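Local atomic coordinates of xylose isomerase domain protein (Alicyclobacillus acidocaldarius subsp. acidocaldarius, PDB entry 3U0H), a protein that is a TIM-barrel member of the xylose isomerase-like family and probably acts as an isomerase. Residues V35-L40 against R91-L96; V78-L83 against I124-V129; L222-G227 against A249-E254. All coordinates share one frame; numbering follows the deposited sequence. Where two conformers were deposited one is given.

Interaction 1 of 3, residues V35-L40 against R91-L96; sequences VPFHWL and RLCARL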
loop_
_atom_site.group_PDB
_atom_site.type_symbol
_atom_site.label_atom_id
_atom_site.label_comp_id
_atom_site.label_asym_id
_atom_site.label_seq_id
_atom_site.Cartn_x
_atom_site.Cartn_y
_atom_site.Cartn_z
ATOM N N VAL A 35 -3.799 -32.431 -2.614
ATOM C CA VAL A 35 -5.208 -32.769 -2.511
ATOM C C VAL A 35 -5.971 -31.517 -2.902
ATOM O O VAL A 35 -5.752 -30.480 -2.320
ATOM C CB VAL A 35 -5.593 -33.158 -1.090
ATOM C CG1 VAL A 35 -7.098 -33.483 -1.013
ATOM C CG2 VAL A 35 -4.754 -34.357 -0.620
ATOM N N PRO A 36 -6.868 -31.608 -3.909
ATOM C CA PRO A 36 -7.734 -30.474 -4.199
ATOM C C PRO A 36 -8.644 -30.070 -2.994
ATOM O O PRO A 36 -9.095 -30.921 -2.187
ATOM C CB PRO A 36 -8.560 -30.953 -5.416
ATOM C CG PRO A 36 -7.896 -32.168 -5.964
ATOM C CD PRO A 36 -6.962 -32.694 -4.912
ATOM N N PHE A 37 -8.918 -28.778 -2.865
ATOM C CA PHE A 37 -9.602 -28.258 -1.677
ATOM C C PHE A 37 -11.051 -28.806 -1.495
ATOM O O PHE A 37 -11.504 -29.036 -0.343
ATOM C CB PHE A 37 -9.625 -26.700 -1.679
ATOM C CG PHE A 37 -10.366 -26.113 -0.474
ATOM C CD1 PHE A 37 -9.796 -26.166 0.785
ATOM C CD2 PHE A 37 -11.655 -25.634 -0.596
ATOM C CE1 PHE A 37 -10.458 -25.699 1.876
ATOM C CE2 PHE A 37 -12.340 -25.150 0.512
ATOM C CZ PHE A 37 -11.734 -25.173 1.747
ATOM N N HIS A 38 -11.785 -28.964 -2.606
ATOM C CA HIS A 38 -13.128 -29.589 -2.575
ATOM C C HIS A 38 -13.084 -30.907 -1.884
ATOM O O HIS A 38 -14.055 -31.265 -1.190
ATOM C CB HIS A 38 -13.726 -29.775 -3.978
ATOM C CG HIS A 38 -14.451 -28.561 -4.507
ATOM N ND1 HIS A 38 -14.821 -27.495 -3.709
ATOM C CD2 HIS A 38 -14.924 -28.265 -5.799
ATOM C CE1 HIS A 38 -15.488 -26.578 -4.468
ATOM N NE2 HIS A 38 -15.558 -27.058 -5.746
ATOM N N TRP A 39 -11.980 -31.642 -1.988
ATOM C CA TRP A 39 -11.959 -32.915 -1.290
ATOM C C TRP A 39 -11.924 -32.679 0.181
ATOM O O TRP A 39 -12.681 -33.277 0.950
ATOM C CB TRP A 39 -10.751 -33.712 -1.633
ATOM C CG TRP A 39 -10.586 -34.184 -3.040
ATOM C CD1 TRP A 39 -10.869 -33.501 -4.272
ATOM C CD2 TRP A 39 -10.002 -35.480 -3.419
ATOM N NE1 TRP A 39 -10.501 -34.276 -5.350
ATOM C CE2 TRP A 39 -9.965 -35.503 -4.892
ATOM C CE3 TRP A 39 -9.532 -36.566 -2.714
ATOM C CZ2 TRP A 39 -9.456 -36.590 -5.578
ATOM C CZ3 TRP A 39 -9.042 -37.670 -3.416
ATOM C CH2 TRP A 39 -8.998 -37.677 -4.809
ATOM N N LEU A 40 -11.047 -31.772 0.591
ATOM C CA LEU A 40 -10.899 -31.472 2.001
ATOM C C LEU A 40 -12.169 -30.813 2.585
ATOM O O LEU A 40 -12.552 -31.088 3.715
ATOM C CB LEU A 40 -9.683 -30.567 2.203
ATOM C CG LEU A 40 -8.314 -31.042 1.703
ATOM C CD1 LEU A 40 -7.304 -29.921 1.819
ATOM C CD2 LEU A 40 -7.879 -32.297 2.454
ATOM N N ARG A 91 -6.510 -20.734 5.983
ATOM C CA ARG A 91 -5.931 -21.047 7.292
ATOM C C ARG A 91 -6.034 -22.567 7.548
ATOM O O ARG A 91 -5.135 -23.163 8.099
ATOM C CB ARG A 91 -6.649 -20.328 8.415
ATOM C CG ARG A 91 -6.521 -18.810 8.498
ATOM C CD ARG A 91 -7.448 -18.195 9.568
ATOM N NE ARG A 91 -7.220 -16.763 9.631
ATOM C CZ ARG A 91 -8.002 -15.820 9.119
ATOM N NH1 ARG A 91 -9.180 -16.089 8.562
ATOM N NH2 ARG A 91 -7.634 -14.566 9.202
ATOM N N LEU A 92 -7.135 -23.185 7.146
ATOM C CA LEU A 92 -7.329 -24.603 7.341
ATOM C C LEU A 92 -6.190 -25.280 6.563
ATOM O O LEU A 92 -5.521 -26.128 7.080
ATOM C CB LEU A 92 -8.711 -25.054 6.887
ATOM C CG LEU A 92 -8.871 -26.599 6.764
ATOM C CD1 LEU A 92 -8.632 -27.329 8.113
ATOM C CD2 LEU A 92 -10.227 -27.007 6.151
ATOM N N CYS A 93 -5.899 -24.831 5.354
ATOM C CA CYS A 93 -4.873 -25.531 4.594
ATOM C C CYS A 93 -3.500 -25.287 5.163
ATOM O O CYS A 93 -2.664 -26.207 5.137
ATOM C CB CYS A 93 -4.915 -25.170 3.106
ATOM S SG CYS A 93 -6.398 -25.807 2.282
ATOM N N ALA A 94 -3.250 -24.078 5.678
ATOM C CA ALA A 94 -1.950 -23.796 6.375
ATOM C C ALA A 94 -1.685 -24.809 7.511
ATOM O O ALA A 94 -0.565 -25.283 7.678
ATOM C CB ALA A 94 -1.892 -22.343 6.935
ATOM N N ARG A 95 -2.741 -25.131 8.269
ATOM C CA ARG A 95 -2.682 -26.023 9.432
ATOM C C ARG A 95 -2.293 -27.456 9.034
ATOM O O ARG A 95 -1.782 -28.203 9.842
ATOM C CB ARG A 95 -4.076 -26.118 10.120
ATOM C CG ARG A 95 -4.383 -25.084 11.202
ATOM C CD ARG A 95 -5.876 -25.097 11.584
ATOM N NE ARG A 95 -6.290 -26.416 12.061
ATOM C CZ ARG A 95 -7.520 -26.717 12.476
ATOM N NH1 ARG A 95 -7.773 -27.935 12.922
ATOM N NH2 ARG A 95 -8.487 -25.801 12.456
ATOM N N LEU A 96 -2.651 -27.819 7.809
ATOM C CA LEU A 96 -2.314 -29.087 7.195
ATOM C C LEU A 96 -0.966 -29.071 6.447
ATOM O O LEU A 96 -0.550 -30.118 5.911
ATOM C CB LEU A 96 -3.400 -29.434 6.186
ATOM C CG LEU A 96 -4.799 -29.633 6.786
ATOM C CD1 LEU A 96 -5.885 -29.745 5.705
ATOM C CD2 LEU A 96 -4.727 -30.904 7.617
#
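Cys93 sets its sulfur against the edge of the Phe37 ring in a sulfur-aromatic contact. SG of Cys93 lies 3.7 Å from Phe37 CD1 and a little farther from CE1, and the line from SG to the ring centre is 74° off the ring normal, so the sulfur meets the rim and not the pi face. A chi1 of 178° puts the Phe37 CG anti to the backbone N, and the end of the ring comes nearer helix 86-95 than the bond to CB would suggest. Leu92 comes to the same ring from another direction: Leu92 CD2 approaches Phe37 CE1 obliquely, at 4.5 Å. One turn along from Phe37, the CD1 methyl of Leu40 serves two partners. Leu40 CD1 lies 4.2 Å from Cys93 SG, and the Leu40 and Leu96 side chains reach toward each other tip to tip, their CD1 atoms 4.1 Å apart. Every one of these residues is buried, and the contact rests on van der Waals packing, with the Cys93 sulfur between the edge of the Phe37 ring and one methyl of Leu40.

Phe37 is the first helical residue after Pro36, which occupies the N-cap. Beneath the pair runs strand 62-67, where Leu63 is touched by Leu40, Cys93 and Leu96. Helix 49-57 closes the adjoining side through Phe56, against which both Leu40 and Leu96 pack, so helix 37-47 and helix 86-95 meet over one barrel strand.

Interaction 2 of 3, residues V78-L83 against I124-V129; sequences VFLREL and IRQVAV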
loop_
_atom_site.group_PDB
_atom_site.type_symbol
_atom_site.label_atom_id
_atom_site.label_comp_id
_atom_site.label_asym_id
_atom_site.label_seq_id
_atom_site.Cartn_x
_atom_site.Cartn_y
_atom_site.Cartn_z
ATOM N N VAL A 78 -20.182 -12.597 -6.921
ATOM C CA VAL A 78 -19.819 -13.970 -6.527
ATOM C C VAL A 78 -18.334 -14.005 -6.190
ATOM O O VAL A 78 -17.928 -14.613 -5.191
ATOM C CB VAL A 78 -20.190 -14.994 -7.632
ATOM C CG1 VAL A 78 -19.700 -16.409 -7.289
ATOM C CG2 VAL A 78 -21.710 -14.961 -7.936
ATOM N N PHE A 79 -17.524 -13.328 -7.013
ATOM C CA PHE A 79 -16.106 -13.251 -6.773
ATOM C C PHE A 79 -15.825 -12.630 -5.404
ATOM O O PHE A 79 -15.067 -13.185 -4.612
ATOM C CB PHE A 79 -15.335 -12.469 -7.879
ATOM C CG PHE A 79 -13.938 -12.133 -7.480
ATOM C CD1 PHE A 79 -13.002 -13.128 -7.384
ATOM C CD2 PHE A 79 -13.594 -10.853 -7.094
ATOM C CE1 PHE A 79 -11.721 -12.865 -6.956
ATOM C CE2 PHE A 79 -12.309 -10.571 -6.682
ATOM C CZ PHE A 79 -11.362 -11.594 -6.626
ATOM N N LEU A 80 -16.407 -11.479 -5.135
ATOM C CA LEU A 80 -16.167 -10.847 -3.834
ATOM C C LEU A 80 -16.555 -11.740 -2.659
ATOM O O LEU A 80 -15.877 -11.751 -1.605
ATOM C CB LEU A 80 -16.847 -9.489 -3.707
ATOM C CG LEU A 80 -16.229 -8.401 -4.617
ATOM C CD1 LEU A 80 -17.063 -7.097 -4.637
ATOM C CD2 LEU A 80 -14.738 -8.124 -4.320
ATOM N N ARG A 81 -17.607 -12.492 -2.834
ATOM C CA ARG A 81 -18.115 -13.382 -1.813
ATOM C C ARG A 81 -17.102 -14.495 -1.571
ATOM O O ARG A 81 -16.715 -14.795 -0.465
ATOM C CB ARG A 81 -19.469 -13.934 -2.294
ATOM C CG ARG A 81 -20.227 -14.847 -1.328
ATOM C CD ARG A 81 -21.583 -15.266 -1.917
ATOM N NE ARG A 81 -22.265 -14.131 -2.551
ATOM C CZ ARG A 81 -22.891 -14.187 -3.730
ATOM N NH1 ARG A 81 -22.948 -15.328 -4.437
ATOM N NH2 ARG A 81 -23.436 -13.087 -4.209
ATOM N N GLU A 82 -16.662 -15.109 -2.657
ATOM C CA GLU A 82 -15.680 -16.192 -2.539
ATOM C C GLU A 82 -14.330 -15.680 -2.012
ATOM O O GLU A 82 -13.598 -16.421 -1.293
ATOM C CB GLU A 82 -15.531 -16.912 -3.871
ATOM C CG GLU A 82 -16.825 -17.591 -4.337
ATOM C CD GLU A 82 -17.274 -18.632 -3.334
ATOM O OE1 GLU A 82 -16.408 -19.417 -2.883
ATOM O OE2 GLU A 82 -18.479 -18.633 -2.950
ATOM N N LEU A 83 -14.023 -14.403 -2.276
ATOM C CA LEU A 83 -12.792 -13.806 -1.755
ATOM C C LEU A 83 -12.868 -13.621 -0.237
ATOM O O LEU A 83 -11.883 -13.782 0.489
ATOM C CB LEU A 83 -12.489 -12.488 -2.458
ATOM C CG LEU A 83 -11.227 -11.766 -2.008
ATOM C CD1 LEU A 83 -9.998 -12.521 -2.494
ATOM C CD2 LEU A 83 -11.273 -10.316 -2.533
ATOM N N ILE A 124 -6.400 -10.954 -8.767
ATOM C CA ILE A 124 -5.247 -11.719 -8.305
ATOM C C ILE A 124 -4.537 -10.944 -7.217
ATOM O O ILE A 124 -4.084 -11.531 -6.239
ATOM C CB ILE A 124 -4.263 -12.057 -9.467
ATOM C CG1 ILE A 124 -4.944 -13.053 -10.451
ATOM C CG2 ILE A 124 -2.978 -12.683 -8.919
ATOM C CD1 ILE A 124 -4.134 -13.513 -11.662
ATOM N N ARG A 125 -4.466 -9.622 -7.383
ATOM C CA ARG A 125 -3.898 -8.707 -6.391
ATOM C C ARG A 125 -4.716 -8.820 -5.099
ATOM O O ARG A 125 -4.158 -8.944 -3.992
ATOM C CB ARG A 125 -3.928 -7.270 -6.933
ATOM C CG ARG A 125 -3.457 -6.214 -5.965
ATOM C CD ARG A 125 -3.830 -4.792 -6.477
ATOM N NE ARG A 125 -3.417 -4.648 -7.859
ATOM C CZ ARG A 125 -3.979 -3.921 -8.833
ATOM N NH1 ARG A 125 -5.022 -3.154 -8.632
ATOM N NH2 ARG A 125 -3.421 -3.996 -10.059
ATOM N N GLN A 126 -6.036 -8.708 -5.235
ATOM C CA GLN A 126 -6.945 -8.865 -4.085
ATOM C C GLN A 126 -6.737 -10.238 -3.419
ATOM O O GLN A 126 -6.688 -10.339 -2.210
ATOM C CB GLN A 126 -8.385 -8.642 -4.495
ATOM C CG GLN A 126 -8.751 -7.181 -4.778
ATOM C CD GLN A 126 -10.204 -7.014 -5.245
ATOM O OE1 GLN A 126 -10.685 -7.734 -6.105
ATOM N NE2 GLN A 126 -10.893 -6.079 -4.665
ATOM N N VAL A 127 -6.590 -11.288 -4.198
ATOM C CA VAL A 127 -6.353 -12.596 -3.621
ATOM C C VAL A 127 -5.031 -12.599 -2.860
ATOM O O VAL A 127 -4.990 -13.047 -1.709
ATOM C CB VAL A 127 -6.404 -13.669 -4.685
ATOM C CG1 VAL A 127 -5.839 -15.017 -4.195
ATOM C CG2 VAL A 127 -7.850 -13.847 -5.149
ATOM N N ALA A 128 -3.980 -12.065 -3.481
ATOM C CA ALA A 128 -2.657 -12.077 -2.885
ATOM C C ALA A 128 -2.652 -11.282 -1.600
ATOM O O ALA A 128 -2.054 -11.680 -0.633
ATOM C CB ALA A 128 -1.663 -11.458 -3.843
ATOM N N VAL A 129 -3.321 -10.148 -1.597
ATOM C CA VAL A 129 -3.454 -9.333 -0.406
ATOM C C VAL A 129 -4.166 -10.051 0.745
ATOM O O VAL A 129 -3.703 -9.944 1.888
ATOM C CB VAL A 129 -4.146 -7.988 -0.701
ATOM C CG1 VAL A 129 -4.543 -7.253 0.597
ATOM C CG2 VAL A 129 -3.233 -7.136 -1.584
#
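The Phe79 ring meets the segment 124-129 at its edge. Gln126 OE1 lies in the ring plane, 3.3 Å from Phe79 CE2, and Val127 CG2 stands near the same plane, 4.4 Å from Phe79 CE1. The amide of Gln126 is turned 30° from the ring, so the two flat groups are neither stacked nor perpendicular. Phe79 reaches across with its CG anti to the backbone N (chi1 167°), and Gln126 answers with a chain extended beyond CG.

Leu83, one turn later, carries the apolar half. Its CD1 comes within 3.7 Å of Val127 CG2 and also rests on the Val127 CA. Leu83 CD2 lies 3.9 Å from Gln126 CB, the Leu83 and Gln126 side chains crossing at about a right angle. Leu80 adds a looser touch at the exposed margin. The helical segments themselves run nearly parallel, their axes 16° apart and 11.2 Å at closest approach, a spacing that the large side chains bridge.

Gln126 OE1 also accepts a hydrogen bond from Arg122 NH1, one turn earlier on helix 113-131. Arg125 bonds to Ile169 O and Ala168 O of its own chain and, through NH1, to Glu167 O of the third subunit. The chemistry is thus graded: methyls meet at the buried side, and toward solvent an amide oxygen anchored by an arginine faces the slightly positive C-H rim of a phenylalanine, probably a weakly attractive contact.

Interaction 3 of 3, residues L222-G227 against A249-E254; sequences LLPGDG and AEVLHE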
loop_
_atom_site.group_PDB
_atom_site.type_symbol
_atom_site.label_atom_id
_atom_site.label_comp_id
_atom_site.label_asym_id
_atom_site.label_seq_id
_atom_site.Cartn_x
_atom_site.Cartn_y
_atom_site.Cartn_z
ATOM N N LEU A 222 2.565 -37.878 -19.799
ATOM C CA LEU A 222 3.176 -39.162 -19.450
ATOM C C LEU A 222 3.800 -39.040 -18.041
ATOM O O LEU A 222 3.938 -37.922 -17.478
ATOM C CB LEU A 222 4.227 -39.500 -20.489
ATOM C CG LEU A 222 3.815 -39.898 -21.907
ATOM C CD1 LEU A 222 5.031 -40.452 -22.647
ATOM C CD2 LEU A 222 2.695 -40.936 -21.925
ATOM N N LEU A 223 4.134 -40.192 -17.477
ATOM C CA LEU A 223 4.792 -40.271 -16.196
ATOM C C LEU A 223 6.165 -39.701 -16.299
ATOM O O LEU A 223 6.855 -39.993 -17.281
ATOM C CB LEU A 223 4.975 -41.713 -15.769
ATOM C CG LEU A 223 3.707 -42.551 -15.652
ATOM C CD1 LEU A 223 4.071 -43.950 -15.101
ATOM C CD2 LEU A 223 2.686 -41.800 -14.794
ATOM N N PRO A 224 6.602 -38.947 -15.264
ATOM C CA PRO A 224 7.991 -38.456 -15.260
ATOM C C PRO A 224 8.972 -39.548 -15.690
ATOM O O PRO A 224 8.934 -40.661 -15.152
ATOM C CB PRO A 224 8.228 -38.091 -13.806
ATOM C CG PRO A 224 6.865 -37.815 -13.265
ATOM C CD PRO A 224 5.966 -38.790 -13.945
ATOM N N GLY A 225 9.804 -39.243 -16.684
ATOM C CA GLY A 225 10.758 -40.204 -17.188
ATOM C C GLY A 225 10.326 -41.187 -18.287
ATOM O O GLY A 225 11.157 -41.958 -18.758
ATOM N N ASP A 226 9.071 -41.197 -18.720
ATOM C CA ASP A 226 8.723 -42.028 -19.907
ATOM C C ASP A 226 8.867 -41.271 -21.262
ATOM O O ASP A 226 8.603 -41.807 -22.310
ATOM C CB ASP A 226 7.329 -42.601 -19.736
ATOM C CG ASP A 226 7.240 -43.628 -18.601
ATOM O OD1 ASP A 226 8.256 -44.279 -18.289
ATOM O OD2 ASP A 226 6.134 -43.811 -18.032
ATOM N N GLY A 227 9.387 -40.047 -21.244
ATOM C CA GLY A 227 9.497 -39.236 -22.460
ATOM C C GLY A 227 10.827 -38.551 -22.705
ATOM O O GLY A 227 11.867 -39.063 -22.295
ATOM N N ALA A 249 3.868 -34.887 -9.333
ATOM C CA ALA A 249 3.697 -35.464 -10.667
ATOM C C ALA A 249 2.249 -35.274 -11.126
ATOM O O ALA A 249 1.408 -36.169 -10.930
ATOM C CB ALA A 249 4.069 -36.925 -10.665
ATOM N N GLU A 250 1.954 -34.098 -11.684
ATOM C CA GLU A 250 0.648 -33.815 -12.355
ATOM C C GLU A 250 0.695 -34.400 -13.773
ATOM O O GLU A 250 1.307 -33.808 -14.677
ATOM C CB GLU A 250 0.289 -32.311 -12.405
ATOM C CG GLU A 250 -1.144 -32.047 -12.978
ATOM C CD GLU A 250 -1.602 -30.582 -13.030
ATOM O OE1 GLU A 250 -1.041 -29.752 -13.790
ATOM O OE2 GLU A 250 -2.590 -30.256 -12.333
ATOM N N VAL A 251 0.077 -35.574 -13.947
ATOM C CA VAL A 251 0.086 -36.276 -15.231
ATOM C C VAL A 251 -1.332 -36.299 -15.780
ATOM O O VAL A 251 -2.013 -37.307 -15.661
ATOM C CB VAL A 251 0.711 -37.674 -15.110
ATOM C CG1 VAL A 251 0.671 -38.395 -16.443
ATOM C CG2 VAL A 251 2.160 -37.543 -14.629
ATOM N N LEU A 252 -1.793 -35.157 -16.303
ATOM C CA LEU A 252 -3.147 -35.076 -16.809
ATOM C C LEU A 252 -3.238 -36.078 -17.970
ATOM O O LEU A 252 -2.293 -36.229 -18.714
ATOM C CB LEU A 252 -3.525 -33.655 -17.265
ATOM C CG LEU A 252 -3.421 -32.536 -16.215
ATOM C CD1 LEU A 252 -3.877 -31.208 -16.810
ATOM C CD2 LEU A 252 -4.251 -32.794 -14.972
ATOM N N HIS A 253 -4.347 -36.788 -18.089
ATOM C CA HIS A 253 -4.489 -37.815 -19.124
ATOM C C HIS A 253 -5.955 -38.000 -19.486
ATOM O O HIS A 253 -6.841 -37.772 -18.643
ATOM C CB HIS A 253 -3.888 -39.110 -18.607
ATOM C CG HIS A 253 -4.515 -39.585 -17.326
ATOM N ND1 HIS A 253 -4.167 -39.081 -16.123
ATOM C CD2 HIS A 253 -5.557 -40.516 -17.091
ATOM C CE1 HIS A 253 -4.909 -39.676 -15.159
ATOM N NE2 HIS A 253 -5.767 -40.555 -15.753
ATOM N N GLU A 254 -6.255 -38.392 -20.729
ATOM C CA GLU A 254 -7.686 -38.572 -21.150
ATOM C C GLU A 254 -8.178 -40.014 -20.997
ATOM O O GLU A 254 -9.394 -40.278 -20.915
ATOM C CB GLU A 254 -7.889 -38.121 -22.605
ATOM C CG GLU A 254 -7.697 -36.629 -22.805
ATOM C CD GLU A 254 -8.102 -36.135 -24.197
ATOM O OE1 GLU A 254 -8.508 -36.942 -25.096
ATOM O OE2 GLU A 254 -8.012 -34.895 -24.367
#
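Leu222 and Val251 bring their backbones together, their CA atoms 6.0 Å apart, just before the chain folds into a type II beta turn from Leu223 to Asp226, closed by a hydrogen bond from Asp226 N to Leu223 O. Val251 does most of the touching. Its two methyls straddle the Leu222 carbonyl oxygen, CG2 at 3.4 Å and CG1 at 3.5 Å from Leu222 O, with CG1 anti to its own backbone N (chi1 178°). Val251 CG1 also faces Leu223 CD2, and Val251 CG2 lies 4.1 Å from Pro224 CD. The Pro224 ring touches Ala249 as well as Val251, its CG 3.9 Å from Ala249 CB. An alanine in place of Val251 would probably open a gap beside the Leu222 carbonyl and leave Pro224 CD and the Leu223 side chain without their partner methyls.

Behind the valine, His253 ND1 donates to Val251 O at 2.8 Å. The bond is nearly straight, 171° at the hydrogen, and lies in both the ring and the carbonyl plane, fixing how the imidazole is turned. Val251 N in turn hydrogen-bonds to Thr11 OG1, and Pro224 packs on Val268 and Leu272 of helix 261-280. The segments belong to the loops that follow strands 201-206 and 246-249, neighbours in the barrel. Loops after the strands form the C-terminal mouth of a TIM barrel, the end at which enzymes of this fold carry their active sites.

All three contacts join parts of one TIM barrel, at different levels. Interactions 1 and 2 belong to its helical layer: they use consecutive helices, 86-95 and 76-84, and their segments alternate along the chain, yet their nearest atoms stay about 7 Å apart. Interaction 1 is wholly buried and uses sulfur and methyl groups, whereas interaction 2, its centre about 19 Å from that of the chain, is mainly buried but grades from apolar to an amide at an exposed margin. Interaction 3 is a largely buried contact of loops instead of helices, packing methyls on a backbone carbonyl, and lies across the chain's centre from interaction 2, their centres about 32 Å apart.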